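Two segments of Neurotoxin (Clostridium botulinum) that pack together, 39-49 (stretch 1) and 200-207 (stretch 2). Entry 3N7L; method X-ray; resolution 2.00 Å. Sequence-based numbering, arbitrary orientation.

Stretch 1 (39-49) IFPFDFKLGSS
Stretch 2 (200-207) NINMWIRD

Antiparallel strands alternate wider, hydrogen-bonded pairs with closer, non-hydrogen-bonded ones, and side chains pack at both. Strand 44-47 runs against strand 202-207 at 156°. Phe 44 N donates to Ile 205 O and Ile 205 N to Phe 44 O, both at 3.0 Å; Leu 46 N to Met 203 O and Met 203 N to Leu 46 O are each 2.9 Å. Beyond the strand end, Ser 48 N reaches Ile 201 O at 2.9 Å, and Ser 48 OG (p) accepts from Ile 201 N at 2.8 Å, a side chain replacing a carbonyl. Within the second stretch, Arg 206 NE salt-bridges Asp 207 OD2 at 2.9 Å. Backbone torsions stay extended, near -120/145, through 44-46 and 202-205.

Lys 45 and Trp 204 form a non-hydrogen-bonded pair, CA atoms 4.5 Å apart. The all-t lysine lays CG, an aliphatic CH donor, over the Trp 204 indole (m, chi2 -96°), 3.9 Å from its five-membered-ring centroid. Gly 47, lacking a side chain, pairs with Asn 202, CA atoms 4.2 Å apart; a CB there would clash with Asn 202 ND2 at 3.0 Å. On the other face, Phe 44 (p, chi2 87°) receives Ile 205 CB against its ring face, Phe 44 CZ to Ile 205 CB 3.4 Å, while Leu 46 CD2 meets Met 203 CE at 4.0 Å.

Before the strand, a cis peptide precedes Pro 41, whose CB lies 3.3 Å from Arg 206 CD; Phe 40 CZ covers the guanidinium, 3.9 Å from Arg 206 NH2.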

# COMPACT_ATOMS: atom_id res chain seq x y z
N ILE A 39 9.89 14.77 1.88
CA ILE A 39 8.52 15.06 1.49
C ILE A 39 7.57 14.02 2.06
O ILE A 39 7.99 12.93 2.45
CB ILE A 39 8.33 15.10 -0.05
CG1 ILE A 39 8.56 13.71 -0.65
CG2 ILE A 39 9.29 16.11 -0.67
CD1 ILE A 39 8.23 13.64 -2.13
N PHE A 40 6.29 14.36 2.11
CA PHE A 40 5.26 13.47 2.63
C PHE A 40 5.46 12.06 2.07
O PHE A 40 5.80 11.89 0.90
CB PHE A 40 3.87 14.01 2.26
CG PHE A 40 2.75 13.23 2.88
CD1 PHE A 40 2.19 12.14 2.22
CD2 PHE A 40 2.28 13.57 4.15
CE1 PHE A 40 1.17 11.39 2.82
CE2 PHE A 40 1.27 12.82 4.75
CZ PHE A 40 0.71 11.73 4.08
N PRO A 41 5.23 11.03 2.90
CA PRO A 41 4.80 11.08 4.30
C PRO A 41 5.89 11.33 5.35
O PRO A 41 5.68 11.07 6.53
CB PRO A 41 4.13 9.73 4.48
CG PRO A 41 5.06 8.83 3.71
CD PRO A 41 5.32 9.63 2.44
N PHE A 42 7.04 11.83 4.91
CA PHE A 42 8.16 12.14 5.81
C PHE A 42 8.60 10.96 6.68
O PHE A 42 8.95 11.12 7.84
CB PHE A 42 7.78 13.31 6.72
CG PHE A 42 7.19 14.48 5.99
CD1 PHE A 42 5.84 14.76 6.10
CD2 PHE A 42 7.99 15.29 5.19
CE1 PHE A 42 5.28 15.84 5.42
CE2 PHE A 42 7.44 16.37 4.50
CZ PHE A 42 6.08 16.65 4.62
N ASP A 43 8.59 9.78 6.09
CA ASP A 43 8.99 8.55 6.77
C ASP A 43 10.50 8.49 6.98
O ASP A 43 11.26 9.26 6.40
CB ASP A 43 8.59 7.38 5.89
CG ASP A 43 9.22 7.46 4.51
OD1 ASP A 43 10.39 7.04 4.36
OD2 ASP A 43 8.57 7.99 3.59
N PHE A 44 10.93 7.58 7.86
CA PHE A 44 12.35 7.37 8.05
C PHE A 44 12.57 5.93 7.59
O PHE A 44 11.69 5.07 7.75
CB PHE A 44 12.80 7.63 9.50
CG PHE A 44 12.17 6.74 10.54
CD1 PHE A 44 12.73 5.50 10.86
CD2 PHE A 44 11.09 7.18 11.29
CE1 PHE A 44 12.23 4.73 11.91
CE2 PHE A 44 10.57 6.42 12.35
CZ PHE A 44 11.15 5.19 12.66
N LYS A 45 13.72 5.68 6.98
CA LYS A 45 14.03 4.36 6.45
C LYS A 45 15.21 3.66 7.13
O LYS A 45 16.26 4.28 7.37
CB LYS A 45 14.29 4.48 4.95
CG LYS A 45 14.62 3.18 4.24
CD LYS A 45 15.11 3.49 2.84
CE LYS A 45 15.44 2.24 2.06
NZ LYS A 45 15.96 2.58 0.70
N LEU A 46 15.02 2.38 7.42
CA LEU A 46 16.03 1.54 8.05
C LEU A 46 16.23 0.30 7.19
O LEU A 46 15.35 -0.05 6.40
CB LEU A 46 15.57 1.11 9.45
CG LEU A 46 15.75 2.08 10.62
CD1 LEU A 46 15.11 3.41 10.30
CD2 LEU A 46 15.15 1.49 11.89
N GLY A 47 17.37 -0.37 7.34
CA GLY A 47 17.63 -1.57 6.56
C GLY A 47 18.30 -2.65 7.38
O GLY A 47 18.89 -2.37 8.42
N SER A 48 18.20 -3.90 6.92
CA SER A 48 18.83 -5.01 7.62
C SER A 48 20.33 -4.97 7.34
O SER A 48 21.11 -5.74 7.90
CB SER A 48 18.22 -6.34 7.16
OG SER A 48 18.28 -6.49 5.75
N SER A 49 20.71 -4.04 6.46
CA SER A 49 22.08 -3.79 6.03
C SER A 49 23.20 -4.62 6.65
O SER A 49 23.46 -5.75 6.22
CB SER A 49 22.41 -2.31 6.25
OG SER A 49 23.79 -2.05 6.05
N ASN A 200 18.68 -8.84 2.08
CA ASN A 200 18.72 -7.47 2.59
C ASN A 200 17.36 -6.79 2.40
O ASN A 200 16.93 -6.55 1.27
CB ASN A 200 19.80 -6.68 1.86
CG ASN A 200 19.57 -6.63 0.36
OD1 ASN A 200 19.39 -7.66 -0.30
ND2 ASN A 200 19.57 -5.42 -0.19
N ILE A 201 16.69 -6.49 3.50
CA ILE A 201 15.39 -5.86 3.44
C ILE A 201 15.37 -4.46 4.04
O ILE A 201 16.23 -4.10 4.85
CB ILE A 201 14.31 -6.70 4.16
CG1 ILE A 201 14.72 -6.93 5.62
CG2 ILE A 201 14.14 -8.03 3.45
CD1 ILE A 201 13.73 -7.78 6.41
N ASN A 202 14.40 -3.66 3.62
CA ASN A 202 14.24 -2.30 4.12
C ASN A 202 12.89 -2.13 4.79
O ASN A 202 11.94 -2.88 4.52
CB ASN A 202 14.37 -1.26 3.00
CG ASN A 202 15.77 -1.18 2.44
OD1 ASN A 202 16.06 -1.73 1.38
ND2 ASN A 202 16.65 -0.50 3.16
N MET A 203 12.82 -1.14 5.66
CA MET A 203 11.61 -0.83 6.40
C MET A 203 11.45 0.68 6.47
O MET A 203 12.42 1.41 6.67
CB MET A 203 11.70 -1.42 7.80
CG MET A 203 10.62 -0.97 8.77
SD MET A 203 10.77 -1.84 10.36
CE MET A 203 12.17 -0.99 11.07
N TRP A 204 10.22 1.14 6.29
CA TRP A 204 9.90 2.56 6.35
C TRP A 204 8.86 2.73 7.45
O TRP A 204 7.89 1.98 7.49
CB TRP A 204 9.31 3.06 5.04
CG TRP A 204 10.26 3.10 3.88
CD1 TRP A 204 10.96 4.18 3.43
CD2 TRP A 204 10.58 2.02 3.00
NE1 TRP A 204 11.70 3.84 2.32
CE2 TRP A 204 11.49 2.52 2.04
CE3 TRP A 204 10.19 0.68 2.93
CZ2 TRP A 204 12.01 1.72 1.01
CZ3 TRP A 204 10.71 -0.12 1.91
CH2 TRP A 204 11.61 0.41 0.97
N ILE A 205 9.06 3.70 8.33
CA ILE A 205 8.11 3.95 9.40
C ILE A 205 7.65 5.39 9.34
O ILE A 205 8.43 6.29 9.02
CB ILE A 205 8.71 3.70 10.79
CG1 ILE A 205 9.02 2.21 10.97
CG2 ILE A 205 7.76 4.20 11.87
CD1 ILE A 205 7.79 1.32 10.90
N ARG A 206 6.39 5.62 9.66
CA ARG A 206 5.83 6.95 9.61
C ARG A 206 4.79 7.13 10.73
O ARG A 206 3.98 6.24 10.97
CB ARG A 206 5.19 7.14 8.23
CG ARG A 206 4.29 8.31 8.10
CD ARG A 206 3.15 8.01 7.16
NE ARG A 206 2.00 8.76 7.61
CZ ARG A 206 0.84 8.87 6.98
NH1 ARG A 206 -0.11 9.59 7.53
NH2 ARG A 206 0.64 8.27 5.81
N ASP A 207 4.84 8.26 11.42
CA ASP A 207 3.91 8.59 12.50
C ASP A 207 3.67 7.49 13.54
O ASP A 207 2.59 6.92 13.62
CB ASP A 207 2.56 9.03 11.91
CG ASP A 207 2.66 10.36 11.17
OD1 ASP A 207 3.07 11.36 11.79
OD2 ASP A 207 2.32 10.41 9.96
O HOH W 1 19.09 -3.87 3.74